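Local coordinates for protein nucleoside diphosphate kinase (PDB 3MPD) that probably transfers the gamma phosphate of ATP to nucleoside diphosphates through a phosphohistidine intermediate, supplying the cell with nucleoside triphosphates other than ATP, at residues M11-A16 / E67-G72; M5-I10 / K129-W134; K90-T95 / G103-D108. All coordinates share one frame; numbering follows the deposited sequence.

How the interactions relate
The three contacts lie around residues of the probable nucleotide site of the nucleoside diphosphate kinase fold. Interactions 1 and 2 share strand 7-12 and meet where Met11 SD lies 3.8 Å from Trp134 CZ2, although their centres are about 18 Å apart. Both approach His119, the probable phosphohistidine: Met11 packs on it and Glu130 hydrogen-bonds its NE2. Interaction 3 carries the probable ATP ligands Thr95 and Arg106, and its centre lies about 17 Å from that of interaction 1, which holds the probable ATP ligand Lys13. Asn116 bonds to residues of both. Interactions 2 and 3, about 20 Å apart at their centres, touch through Ile10 CD1 and Ile92 CD1, 4.2 Å apart.

Interaction 1: M11-A16 / E67-G72; sequences MIKPDA and EDMMSG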
ATOM      1  N   MET A  11      -2.806  -9.291  -4.892  1.00 23.67           N
ATOM      2  CA  MET A  11      -1.357  -9.224  -4.820  1.00 22.69           C
ATOM      3  C   MET A  11      -0.802  -8.693  -6.122  1.00 21.97           C
ATOM      4  O   MET A  11      -1.046  -9.273  -7.197  1.00 22.14           O
ATOM      5  CB  MET A  11      -0.795 -10.616  -4.489  1.00 23.97           C
ATOM      6  CG  MET A  11       0.717 -10.697  -4.434  1.00 25.67           C
ATOM      7  SD  MET A  11       1.258 -12.346  -3.884  1.00 30.86           S
ATOM      8  CE  MET A  11       0.441 -13.449  -5.042  1.00 30.87           C
ATOM      9  N   ILE A  12      -0.062  -7.591  -6.029  1.00 20.85           N
ATOM     10  CA  ILE A  12       0.622  -7.040  -7.199  1.00 20.25           C
ATOM     11  C   ILE A  12       1.886  -7.860  -7.445  1.00 21.62           C
ATOM     12  O   ILE A  12       2.744  -7.967  -6.542  1.00 22.32           O
ATOM     13  CB  ILE A  12       0.979  -5.549  -7.033  1.00 20.12           C
ATOM     14  CG1 ILE A  12      -0.275  -4.738  -6.688  1.00 18.70           C
ATOM     15  CG2 ILE A  12       1.743  -5.007  -8.306  1.00 17.89           C
ATOM     16  CD1 ILE A  12      -0.016  -3.207  -6.566  1.00 19.86           C
ATOM     17  N   LYS A  13       1.996  -8.410  -8.661  1.00 20.75           N
ATOM     18  CA  LYS A  13       3.075  -9.360  -9.010  1.00 21.62           C
ATOM     19  C   LYS A  13       4.382  -8.601  -9.220  1.00 21.74           C
ATOM     20  O   LYS A  13       4.348  -7.394  -9.520  1.00 21.45           O
ATOM     21  CB  LYS A  13       2.682 -10.157 -10.274  1.00 21.11           C
ATOM     22  CG  LYS A  13       1.410 -10.998 -10.067  1.00 20.66           C
ATOM     23  CD  LYS A  13       1.234 -12.064 -11.146  1.00 22.31           C
ATOM     24  CE  LYS A  13       0.122 -13.033 -10.721  1.00 22.71           C
ATOM     25  NZ  LYS A  13      -0.276 -13.844 -11.908  1.00 21.90           N
ATOM     26  N   PRO A  14       5.531  -9.290  -9.080  1.00 22.98           N
ATOM     27  CA  PRO A  14       6.829  -8.604  -8.984  1.00 22.71           C
ATOM     28  C   PRO A  14       7.131  -7.649 -10.138  1.00 22.22           C
ATOM     29  O   PRO A  14       7.666  -6.582  -9.911  1.00 20.79           O
ATOM     30  CB  PRO A  14       7.850  -9.772  -8.990  1.00 24.07           C
ATOM     31  CG  PRO A  14       7.091 -10.940  -8.464  1.00 24.11           C
ATOM     32  CD  PRO A  14       5.689 -10.770  -9.006  1.00 23.68           C
ATOM     33  N   ASP A  15       6.805  -8.047 -11.370  1.00 22.32           N
ATOM     34  CA  ASP A  15       7.069  -7.208 -12.523  1.00 22.52           C
ATOM     35  C   ASP A  15       6.237  -5.924 -12.589  1.00 21.57           C
ATOM     36  O   ASP A  15       6.718  -4.907 -13.103  1.00 21.51           O
ATOM     37  CB  ASP A  15       6.954  -8.009 -13.828  1.00 23.06           C
ATOM     38  CG  ASP A  15       8.002  -9.098 -13.915  1.00 27.07           C
ATOM     39  OD1 ASP A  15       9.204  -8.784 -13.753  1.00 29.42           O
ATOM     40  OD2 ASP A  15       7.630 -10.268 -14.113  1.00 29.38           O
ATOM     41  N   ALA A  16       5.032  -5.966 -12.038  1.00 20.30           N
ATOM     42  CA  ALA A  16       4.179  -4.789 -12.016  1.00 19.50           C
ATOM     43  C   ALA A  16       4.721  -3.774 -11.019  1.00 19.62           C
ATOM     44  O   ALA A  16       4.594  -2.568 -11.236  1.00 19.55           O
ATOM     45  CB  ALA A  16       2.721  -5.167 -11.679  1.00 17.94           C
ATOM     46  N   GLU A  67       8.577 -19.753 -10.296  1.00 41.12           N
ATOM     47  CA  GLU A  67       9.834 -19.019 -10.434  1.00 43.23           C
ATOM     48  C   GLU A  67       9.584 -17.557 -10.760  1.00 41.59           C
ATOM     49  O   GLU A  67      10.225 -16.679 -10.178  1.00 41.59           O
ATOM     50  CB  GLU A  67      10.673 -19.631 -11.549  1.00 45.52           C
ATOM     51  CG  GLU A  67      12.129 -19.929 -11.185  1.00 51.99           C
ATOM     52  CD  GLU A  67      12.280 -21.196 -10.340  1.00 58.66           C
ATOM     53  OE1 GLU A  67      12.740 -22.248 -10.869  1.00 61.02           O
ATOM     54  OE2 GLU A  67      11.928 -21.130  -9.138  1.00 60.09           O
ATOM     55  N   ASP A  68       8.657 -17.316 -11.690  1.00 40.11           N
ATOM     56  CA  ASP A  68       8.242 -15.971 -12.076  1.00 39.46           C
ATOM     57  C   ASP A  68       7.748 -15.155 -10.877  1.00 37.84           C
ATOM     58  O   ASP A  68       7.936 -13.930 -10.831  1.00 37.94           O
ATOM     59  CB  ASP A  68       7.128 -16.013 -13.142  1.00 38.89           C
ATOM     60  CG  ASP A  68       7.638 -16.393 -14.546  1.00 43.22           C
ATOM     61  OD1 ASP A  68       8.866 -16.308 -14.820  1.00 46.47           O
ATOM     62  OD2 ASP A  68       6.783 -16.777 -15.387  1.00 45.87           O
ATOM     63  N   MET A  69       7.099 -15.818  -9.921  1.00 36.61           N
ATOM     64  CA  MET A  69       6.552 -15.108  -8.766  1.00 34.96           C
ATOM     65  C   MET A  69       7.634 -14.878  -7.713  1.00 35.58           C
ATOM     66  O   MET A  69       7.403 -14.166  -6.747  1.00 34.41           O
ATOM     67  CB  MET A  69       5.338 -15.839  -8.179  1.00 34.17           C
ATOM     68  CG  MET A  69       4.059 -15.627  -8.981  1.00 33.06           C
ATOM     69  SD  MET A  69       3.528 -13.908  -8.893  1.00 32.05           S
ATOM     70  CE  MET A  69       3.039 -13.805  -7.181  1.00 29.82           C
ATOM     71  N   MET A  70       8.816 -15.459  -7.917  1.00 36.50           N
ATOM     72  CA  MET A  70       9.917 -15.310  -6.960  1.00 37.83           C
ATOM     73  C   MET A  70      10.952 -14.232  -7.326  1.00 37.25           C
ATOM     74  O   MET A  70      11.919 -14.024  -6.576  1.00 38.38           O
ATOM     75  CB  MET A  70      10.617 -16.652  -6.749  1.00 40.75           C
ATOM     76  CG  MET A  70      10.171 -17.402  -5.506  1.00 42.61           C
ATOM     77  SD  MET A  70      10.507 -19.126  -5.793  1.00 54.53           S
ATOM     78  CE  MET A  70      12.300 -19.214  -5.622  1.00 55.29           C
ATOM     79  N   SER A  71      10.736 -13.543  -8.447  1.00 34.79           N
ATOM     80  CA  SER A  71      11.730 -12.649  -9.053  1.00 34.59           C
ATOM     81  C   SER A  71      11.815 -11.279  -8.372  1.00 33.62           C
ATOM     82  O   SER A  71      12.587 -10.404  -8.797  1.00 33.87           O
ATOM     83  CB  SER A  71      11.460 -12.478 -10.561  1.00 33.97           C
ATOM     84  OG  SER A  71      10.256 -11.725 -10.820  1.00 33.27           O
ATOM     85  N   GLY A  72      11.021 -11.079  -7.326  1.00 31.77           N
ATOM     86  CA  GLY A  72      11.052  -9.809  -6.624  1.00 29.78           C
ATOM     87  C   GLY A  72       9.904  -9.587  -5.669  1.00 28.25           C
ATOM     88  O   GLY A  72       9.024 -10.441  -5.515  1.00 27.94           O
TER
HETATM   89  O   HOH W   1       8.719 -12.387 -12.846  1.00 14.57           O
HETATM   90  O   HOH W   2      10.659  -9.241 -11.477  1.00 21.51           O
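The turn that leads from strand 7-12 into helix 14-18, with Lys13 as its N-cap residue, packs here against the C-terminal end of helix 62-69 and the residues that follow it, beside the probable nucleotide site. Met69 supplies most of the apolar surface on the helical side. The bend at chi2 (-66°) places its sulfur across the Lys13 chain at about a right angle, with Met69 SD 3.7 Å from Lys13 CD, and against the ring of Pro14. A second bend at chi3 (-69°) then sends the methyl toward Met11, which it meets tip to tip; the two CE atoms, of Met11 and Met69, are 3.4 Å apart, tighter than usual for carbon atoms. Pro14 sits with CG 3.7 Å from Met69 O and 3.6 Å from Gly72 O, while its CB faces Ser71 OG. Gly72, with positive phi and no side chain, offers bare backbone to the proline ring.

Polar contact is carried by two waters. One donates to Asp15 OD2 and Asp68 O and accepts from Ser71 OG at 2.6 Å; the other donates to Asp15 OD1 and to the same Ser71 OG. Lys13, a probable ATP ligand, turns its NZ to Asn116 OD1, and Met11 packs on His119.

The direct contact of thioethers, proline ring and lysine methylenes is therefore apolar and undirected, whereas the directional link runs through water: Ser71 OG, donor to one water and acceptor from the other, is tied to both carboxylate oxygens of Asp15.

Interaction 2: M5-I10 / K129-W134; sequences MERTFI and KEIKLW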
ATOM      1  N   MET A   5     -17.841  -7.381   6.196  1.00 44.01           N
ATOM      2  CA  MET A   5     -18.258  -7.739   4.815  1.00 42.65           C
ATOM      3  C   MET A   5     -17.303  -8.764   4.201  1.00 40.88           C
ATOM      4  O   MET A   5     -16.327  -9.185   4.834  1.00 41.07           O
ATOM      5  CB  MET A   5     -18.346  -6.474   3.938  1.00 42.12           C
ATOM      6  CG  MET A   5     -19.612  -5.623   4.189  1.00 46.47           C
ATOM      7  SD  MET A   5     -19.709  -4.081   3.204  1.00 53.99           S
ATOM      8  CE  MET A   5     -18.362  -3.112   3.879  1.00 51.29           C
ATOM      9  N   GLU A   6     -17.579  -9.160   2.959  1.00 38.46           N
ATOM     10  CA  GLU A   6     -16.706 -10.091   2.231  1.00 35.92           C
ATOM     11  C   GLU A   6     -15.297  -9.497   2.062  1.00 33.53           C
ATOM     12  O   GLU A   6     -15.138  -8.276   1.944  1.00 31.96           O
ATOM     13  CB  GLU A   6     -17.354 -10.401   0.881  1.00 36.09           C
ATOM     14  CG  GLU A   6     -16.650 -11.392  -0.019  1.00 34.23           C
ATOM     15  CD  GLU A   6     -17.507 -11.764  -1.229  1.00 33.86           C
ATOM     16  OE1 GLU A   6     -18.586 -12.368  -1.041  1.00 34.08           O
ATOM     17  OE2 GLU A   6     -17.117 -11.458  -2.375  1.00 32.11           O
ATOM     18  N   ARG A   7     -14.275 -10.346   2.064  1.00 32.31           N
ATOM     19  CA  ARG A   7     -12.913  -9.879   1.745  1.00 30.61           C
ATOM     20  C   ARG A   7     -12.205 -10.678   0.641  1.00 29.34           C
ATOM     21  O   ARG A   7     -12.571 -11.824   0.353  1.00 28.86           O
ATOM     22  CB  ARG A   7     -12.051  -9.844   2.989  1.00 31.17           C
ATOM     23  CG  ARG A   7     -12.376 -10.928   3.934  1.00 35.51           C
ATOM     24  CD  ARG A   7     -11.688 -10.717   5.250  1.00 38.12           C
ATOM     25  NE  ARG A   7     -11.165 -12.010   5.660  1.00 40.96           N
ATOM     26  CZ  ARG A   7     -10.267 -12.185   6.619  1.00 42.91           C
ATOM     27  NH1 ARG A   7      -9.786 -11.142   7.294  1.00 41.52           N
ATOM     28  NH2 ARG A   7      -9.853 -13.413   6.891  1.00 43.04           N
ATOM     29  N   THR A   8     -11.181 -10.066   0.033  1.00 27.45           N
ATOM     30  CA  THR A   8     -10.449 -10.695  -1.069  1.00 26.69           C
ATOM     31  C   THR A   8      -8.964 -10.379  -0.981  1.00 25.97           C
ATOM     32  O   THR A   8      -8.567  -9.338  -0.441  1.00 26.01           O
ATOM     33  CB  THR A   8     -11.036 -10.306  -2.460  1.00 25.72           C
ATOM     34  OG1 THR A   8     -10.473 -11.138  -3.487  1.00 25.78           O
ATOM     35  CG2 THR A   8     -10.813  -8.826  -2.803  1.00 24.71           C
ATOM     36  N   PHE A   9      -8.149 -11.301  -1.476  1.00 26.14           N
ATOM     37  CA  PHE A   9      -6.710 -11.150  -1.434  1.00 25.21           C
ATOM     38  C   PHE A   9      -6.225 -10.677  -2.788  1.00 24.60           C
ATOM     39  O   PHE A   9      -6.502 -11.300  -3.805  1.00 24.34           O
ATOM     40  CB  PHE A   9      -6.021 -12.467  -1.041  1.00 26.41           C
ATOM     41  CG  PHE A   9      -4.534 -12.357  -0.976  1.00 25.93           C
ATOM     42  CD1 PHE A   9      -3.932 -11.621   0.042  1.00 24.22           C
ATOM     43  CD2 PHE A   9      -3.742 -12.953  -1.950  1.00 25.68           C
ATOM     44  CE1 PHE A   9      -2.558 -11.469   0.100  1.00 26.73           C
ATOM     45  CE2 PHE A   9      -2.352 -12.835  -1.898  1.00 29.71           C
ATOM     46  CZ  PHE A   9      -1.757 -12.077  -0.875  1.00 26.76           C
ATOM     47  N   ILE A  10      -5.514  -9.561  -2.789  1.00 24.55           N
ATOM     48  CA  ILE A  10      -5.048  -8.939  -4.031  1.00 23.76           C
ATOM     49  C   ILE A  10      -3.542  -8.782  -3.912  1.00 23.78           C
ATOM     50  O   ILE A  10      -3.055  -8.154  -2.974  1.00 24.57           O
ATOM     51  CB  ILE A  10      -5.650  -7.542  -4.231  1.00 22.41           C
ATOM     52  CG1 ILE A  10      -7.196  -7.563  -4.159  1.00 22.54           C
ATOM     53  CG2 ILE A  10      -5.151  -6.905  -5.555  1.00 23.54           C
ATOM     54  CD1 ILE A  10      -7.924  -8.422  -5.272  1.00 21.69           C
ATOM     55  N   LYS A 129      -8.072 -18.703   2.631  1.00 39.94           N
ATOM     56  CA  LYS A 129      -6.809 -19.447   2.608  1.00 41.24           C
ATOM     57  C   LYS A 129      -5.619 -18.536   2.265  1.00 39.01           C
ATOM     58  O   LYS A 129      -4.592 -18.607   2.933  1.00 39.38           O
ATOM     59  CB  LYS A 129      -6.889 -20.641   1.625  1.00 42.70           C
ATOM     60  CG  LYS A 129      -5.534 -21.275   1.270  1.00 44.09           C
ATOM     61  CD  LYS A 129      -5.633 -22.246   0.099  1.00 47.71           C
ATOM     62  CE  LYS A 129      -4.332 -22.268  -0.690  1.00 46.27           C
ATOM     63  NZ  LYS A 129      -4.135 -23.538  -1.404  1.00 50.20           N
ATOM     64  N   GLU A 130      -5.757 -17.707   1.223  1.00 35.80           N
ATOM     65  CA  GLU A 130      -4.675 -16.816   0.791  1.00 34.60           C
ATOM     66  C   GLU A 130      -4.368 -15.743   1.843  1.00 34.84           C
ATOM     67  O   GLU A 130      -3.203 -15.471   2.116  1.00 35.38           O
ATOM     68  CB  GLU A 130      -4.977 -16.168  -0.579  1.00 31.88           C
ATOM     69  CG  GLU A 130      -4.963 -17.188  -1.747  1.00 31.39           C
ATOM     70  CD  GLU A 130      -5.691 -16.692  -3.006  1.00 31.16           C
ATOM     71  OE1 GLU A 130      -6.064 -15.482  -3.083  1.00 29.34           O
ATOM     72  OE2 GLU A 130      -5.875 -17.517  -3.945  1.00 29.05           O
ATOM     73  N   ILE A 131      -5.404 -15.149   2.433  1.00 34.42           N
ATOM     74  CA  ILE A 131      -5.196 -14.183   3.519  1.00 34.97           C
ATOM     75  C   ILE A 131      -4.393 -14.787   4.689  1.00 38.13           C
ATOM     76  O   ILE A 131      -3.403 -14.184   5.131  1.00 38.29           O
ATOM     77  CB  ILE A 131      -6.517 -13.559   3.991  1.00 35.03           C
ATOM     78  CG1 ILE A 131      -7.079 -12.654   2.890  1.00 30.95           C
ATOM     79  CG2 ILE A 131      -6.320 -12.772   5.300  1.00 36.49           C
ATOM     80  CD1 ILE A 131      -8.542 -12.322   3.027  1.00 31.42           C
ATOM     81  N   LYS A 132      -4.785 -15.981   5.155  1.00 40.33           N
ATOM     82  CA  LYS A 132      -4.070 -16.654   6.252  1.00 43.86           C
ATOM     83  C   LYS A 132      -2.655 -17.065   5.849  1.00 43.69           C
ATOM     84  O   LYS A 132      -1.745 -17.056   6.664  1.00 45.12           O
ATOM     85  CB  LYS A 132      -4.838 -17.884   6.772  1.00 46.69           C
ATOM     86  CG  LYS A 132      -6.226 -17.574   7.357  1.00 50.17           C
ATOM     87  CD  LYS A 132      -6.970 -18.862   7.739  1.00 58.36           C
ATOM     88  CE  LYS A 132      -8.473 -18.741   7.442  1.00 58.56           C
ATOM     89  NZ  LYS A 132      -9.048 -20.082   7.074  1.00 60.76           N
ATOM     90  N   LEU A 133      -2.479 -17.417   4.582  1.00 42.14           N
ATOM     91  CA  LEU A 133      -1.171 -17.815   4.068  1.00 42.48           C
ATOM     92  C   LEU A 133      -0.184 -16.641   4.017  1.00 41.02           C
ATOM     93  O   LEU A 133       0.941 -16.753   4.496  1.00 41.77           O
ATOM     94  CB  LEU A 133      -1.334 -18.434   2.679  1.00 41.04           C
ATOM     95  CG  LEU A 133      -0.109 -19.039   2.024  1.00 43.71           C
ATOM     96  CD1 LEU A 133       0.516 -20.190   2.877  1.00 45.72           C
ATOM     97  CD2 LEU A 133      -0.491 -19.497   0.615  1.00 42.15           C
ATOM     98  N   TRP A 134      -0.624 -15.514   3.461  1.00 37.83           N
ATOM     99  CA  TRP A 134       0.261 -14.375   3.211  1.00 37.67           C
ATOM    100  C   TRP A 134       0.294 -13.291   4.289  1.00 38.42           C
ATOM    101  O   TRP A 134       1.319 -12.623   4.460  1.00 38.22           O
ATOM    102  CB  TRP A 134      -0.140 -13.685   1.897  1.00 35.12           C
ATOM    103  CG  TRP A 134       0.088 -14.492   0.681  1.00 35.14           C
ATOM    104  CD1 TRP A 134      -0.809 -15.318   0.060  1.00 35.90           C
ATOM    105  CD2 TRP A 134       1.280 -14.543  -0.089  1.00 35.91           C
ATOM    106  NE1 TRP A 134      -0.246 -15.876  -1.057  1.00 34.74           N
ATOM    107  CE2 TRP A 134       1.040 -15.418  -1.173  1.00 37.05           C
ATOM    108  CE3 TRP A 134       2.533 -13.929   0.024  1.00 38.78           C
ATOM    109  CZ2 TRP A 134       1.999 -15.684  -2.143  1.00 38.79           C
ATOM    110  CZ3 TRP A 134       3.491 -14.198  -0.927  1.00 40.37           C
ATOM    111  CH2 TRP A 134       3.220 -15.074  -2.003  1.00 40.99           C
TER
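The ring of Phe9 and the five-membered ring of Trp134 form an offset stack, with centroids 4.5 Å apart and planes inclined by 15°. Phe9 CZ lies over one face of the indole, 3.4 Å from Trp134 CG, and the neighbouring CE2 reaches CD1. At the indole edge, in its plane, is Glu130 O, which also lies over one face of the Phe9 ring. Ile131 CG1 stands oblique to that ring, and its nearest Phe9 atom is CB, at 4.1 Å. The third flat group, the guanidinium of Arg7, has Ile131 CD1 on one face, 3.7 Å above the plane and displaced toward the rim.

Phe9 arrives from strand 7-12 with CG anti to the backbone N, a torsion that carries the ring toward helix 124-134. The axes of strand 7-10 and helix 129-134 approach to 7.9 Å and cross at 54°. Glu130 passes obliquely beside the phenyl group, its carboxylate plane 68° from the ring. Glu130 CB packs on Phe9 CD2, and Glu130 OE1 lies 3.6 Å from that same Phe9 CD2.

The polar ends of these side chains turn to other partners: Arg7 NH2 makes a salt bridge with Glu128, and Trp134 NE1 bonds to His52 ND1. Glu130 OE1 bonds both Ser121 OG and His119 NE2.

Between strand and helix the contact is therefore aromatic and aliphatic, yet it encloses a buried carboxylate. With two hydrogen bonds to OE1 and Phe9 packed alongside, Glu130 is well placed to orient the imidazole of His119, consistent with a second-shell role behind the probable phosphohistidine.

Interaction 3: K90-T95 / G103-D108; sequences KLIGET and GTIRGD
The Arg106 guanidinium has the CG2 methyl of Ile92 over the centre of one face, 3.2 Å from its plane. Thr95 O covers the opposite face. The Arg106 side chain is extended from CG to NE, and carries the group past the carbonyls that follow helix 84-92; Arg106 NH1 makes a weak hydrogen bond to Gly93 O (133° at the hydrogen) and donates to a water that also bonds Thr95 OG1. Outside the two segments NE bonds to Asn116 O and NH2 to Ile118 O.

The backbones are joined directly. Ile105 N donates to Leu91 O and Arg106 N to Ile92 O, both at 3.0 Å and nearly straight. Thr104, the N-cap, accepts from Gly107 N through OG1 at 2.9 Å, and the same OG1 bonds Ser101 O. Thr104 CB packs 3.8 Å from Gly93 CA, where bare backbone with positive phi lets the threonine come close.

The first amides of helix 105-109 thus donate to the last carbonyls of helix 84-92, with Thr95 and Arg106 placed beside Asn116 in what is probably the ATP phosphate-binding region of the nucleoside diphosphate kinase fold.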
ATOM      1  N   LYS A  90     -13.537  -8.812 -11.609  1.00 21.68           N
ATOM      2  CA  LYS A  90     -14.002  -7.992 -12.746  1.00 22.34           C
ATOM      3  C   LYS A  90     -13.046  -6.828 -13.040  1.00 20.87           C
ATOM      4  O   LYS A  90     -12.797  -6.500 -14.208  1.00 20.89           O
ATOM      5  CB  LYS A  90     -15.403  -7.445 -12.503  1.00 24.75           C
ATOM      6  CG  LYS A  90     -15.938  -6.609 -13.668  1.00 25.28           C
ATOM      7  CD  LYS A  90     -17.426  -6.775 -13.774  1.00 30.61           C
ATOM      8  CE  LYS A  90     -17.905  -6.299 -15.150  1.00 32.53           C
ATOM      9  NZ  LYS A  90     -19.375  -6.261 -15.254  1.00 33.21           N
ATOM     10  N   LEU A  91     -12.538  -6.189 -11.997  1.00 19.05           N
ATOM     11  CA  LEU A  91     -11.571  -5.094 -12.196  1.00 19.03           C
ATOM     12  C   LEU A  91     -10.241  -5.566 -12.834  1.00 18.14           C
ATOM     13  O   LEU A  91      -9.564  -4.796 -13.555  1.00 17.86           O
ATOM     14  CB  LEU A  91     -11.242  -4.457 -10.864  1.00 17.94           C
ATOM     15  CG  LEU A  91     -12.317  -3.697 -10.076  1.00 18.94           C
ATOM     16  CD1 LEU A  91     -11.683  -3.265  -8.724  1.00 17.74           C
ATOM     17  CD2 LEU A  91     -12.836  -2.487 -10.830  1.00 16.27           C
ATOM     18  N   ILE A  92      -9.866  -6.803 -12.522  1.00 17.72           N
ATOM     19  CA  ILE A  92      -8.604  -7.380 -12.955  1.00 16.75           C
ATOM     20  C   ILE A  92      -8.667  -7.856 -14.407  1.00 17.84           C
ATOM     21  O   ILE A  92      -7.751  -7.566 -15.188  1.00 17.61           O
ATOM     22  CB  ILE A  92      -8.155  -8.497 -11.990  1.00 17.40           C
ATOM     23  CG1 ILE A  92      -7.651  -7.854 -10.678  1.00 15.70           C
ATOM     24  CG2 ILE A  92      -7.035  -9.396 -12.637  1.00 14.91           C
ATOM     25  CD1 ILE A  92      -7.549  -8.876  -9.464  1.00 18.89           C
ATOM     26  N   GLY A  93      -9.737  -8.564 -14.789  1.00 17.98           N
ATOM     27  CA  GLY A  93      -9.857  -9.035 -16.174  1.00 19.87           C
ATOM     28  C   GLY A  93      -9.368 -10.475 -16.291  1.00 21.52           C
ATOM     29  O   GLY A  93      -8.757 -11.016 -15.356  1.00 21.23           O
ATOM     30  N   GLU A  94      -9.657 -11.083 -17.432  1.00 22.06           N
ATOM     31  CA  GLU A  94      -9.255 -12.467 -17.792  1.00 25.39           C
ATOM     32  C   GLU A  94      -7.785 -12.804 -17.573  1.00 23.53           C
ATOM     33  O   GLU A  94      -6.909 -11.969 -17.755  1.00 22.23           O
ATOM     34  CB  GLU A  94      -9.585 -12.735 -19.273  1.00 25.95           C
ATOM     35  CG  GLU A  94     -10.790 -13.646 -19.434  1.00 36.58           C
ATOM     36  CD  GLU A  94     -12.101 -12.921 -19.229  1.00 44.88           C
ATOM     37  OE1 GLU A  94     -13.112 -13.598 -18.940  1.00 49.70           O
ATOM     38  OE2 GLU A  94     -12.123 -11.669 -19.354  1.00 48.35           O
ATOM     39  N   THR A  95      -7.525 -14.058 -17.227  1.00 21.02           N
ATOM     40  CA  THR A  95      -6.177 -14.524 -17.022  1.00 21.26           C
ATOM     41  C   THR A  95      -5.218 -14.044 -18.135  1.00 21.39           C
ATOM     42  O   THR A  95      -4.167 -13.489 -17.842  1.00 21.28           O
ATOM     43  CB  THR A  95      -6.166 -16.057 -16.948  1.00 24.47           C
ATOM     44  OG1 THR A  95      -6.937 -16.449 -15.806  1.00 25.16           O
ATOM     45  CG2 THR A  95      -4.729 -16.593 -16.822  1.00 22.48           C
ATOM     46  N   GLY A 103      -9.900  -1.419 -20.286  1.00 18.79           N
ATOM     47  CA  GLY A 103     -10.462  -0.827 -19.066  1.00 18.94           C
ATOM     48  C   GLY A 103     -10.187  -1.684 -17.830  1.00 19.02           C
ATOM     49  O   GLY A 103     -10.256  -1.174 -16.724  1.00 19.89           O
ATOM     50  N   THR A 104      -9.866  -2.977 -17.997  1.00 18.70           N
ATOM     51  CA  THR A 104      -9.419  -3.806 -16.847  1.00 17.14           C
ATOM     52  C   THR A 104      -7.924  -3.612 -16.633  1.00 16.56           C
ATOM     53  O   THR A 104      -7.215  -3.134 -17.517  1.00 18.28           O
ATOM     54  CB  THR A 104      -9.696  -5.340 -17.049  1.00 18.27           C
ATOM     55  OG1 THR A 104      -8.958  -5.848 -18.171  1.00 17.31           O
ATOM     56  CG2 THR A 104     -11.215  -5.629 -17.254  1.00 16.37           C
ATOM     57  N   ILE A 105      -7.430  -4.004 -15.471  1.00 16.39           N
ATOM     58  CA  ILE A 105      -6.020  -3.940 -15.172  1.00 16.28           C
ATOM     59  C   ILE A 105      -5.185  -4.718 -16.194  1.00 16.42           C
ATOM     60  O   ILE A 105      -4.223  -4.195 -16.724  1.00 16.06           O
ATOM     61  CB  ILE A 105      -5.759  -4.436 -13.735  1.00 15.65           C
ATOM     62  CG1 ILE A 105      -6.319  -3.392 -12.748  1.00 17.07           C
ATOM     63  CG2 ILE A 105      -4.274  -4.597 -13.490  1.00 14.68           C
ATOM     64  CD1 ILE A 105      -6.429  -3.933 -11.299  1.00 16.75           C
ATOM     65  N   ARG A 106      -5.570  -5.966 -16.458  1.00 15.85           N
ATOM     66  CA  ARG A 106      -4.830  -6.789 -17.435  1.00 16.87           C
ATOM     67  C   ARG A 106      -5.031  -6.292 -18.858  1.00 17.13           C
ATOM     68  O   ARG A 106      -4.098  -6.293 -19.654  1.00 17.31           O
ATOM     69  CB  ARG A 106      -5.216  -8.272 -17.318  1.00 15.97           C
ATOM     70  CG  ARG A 106      -4.692  -8.867 -15.998  1.00 16.77           C
ATOM     71  CD  ARG A 106      -5.237 -10.267 -15.710  1.00 17.45           C
ATOM     72  NE  ARG A 106      -4.598 -10.850 -14.510  1.00 17.13           N
ATOM     73  CZ  ARG A 106      -5.131 -11.863 -13.842  1.00 19.25           C
ATOM     74  NH1 ARG A 106      -6.283 -12.379 -14.241  1.00 17.88           N
ATOM     75  NH2 ARG A 106      -4.530 -12.360 -12.774  1.00 21.44           N
ATOM     76  N   GLY A 107      -6.248  -5.859 -19.179  1.00 17.10           N
ATOM     77  CA  GLY A 107      -6.485  -5.308 -20.512  1.00 17.46           C
ATOM     78  C   GLY A 107      -5.669  -4.051 -20.835  1.00 17.26           C
ATOM     79  O   GLY A 107      -5.279  -3.835 -21.989  1.00 17.47           O
ATOM     80  N   ASP A 108      -5.479  -3.193 -19.838  1.00 15.52           N
ATOM     81  CA  ASP A 108      -4.805  -1.894 -20.045  1.00 16.56           C
ATOM     82  C   ASP A 108      -3.266  -1.977 -19.946  1.00 16.97           C
ATOM     83  O   ASP A 108      -2.560  -1.224 -20.614  1.00 17.80           O
ATOM     84  CB  ASP A 108      -5.307  -0.858 -19.026  1.00 14.72           C
ATOM     85  CG  ASP A 108      -6.766  -0.421 -19.282  1.00 19.68           C
ATOM     86  OD1 ASP A 108      -7.322  -0.626 -20.397  1.00 20.05           O
ATOM     87  OD2 ASP A 108      -7.358   0.130 -18.351  1.00 18.29           O
TER
HETATM   88  O   HOH W   3      -7.027 -15.172 -13.459  1.00 25.73           O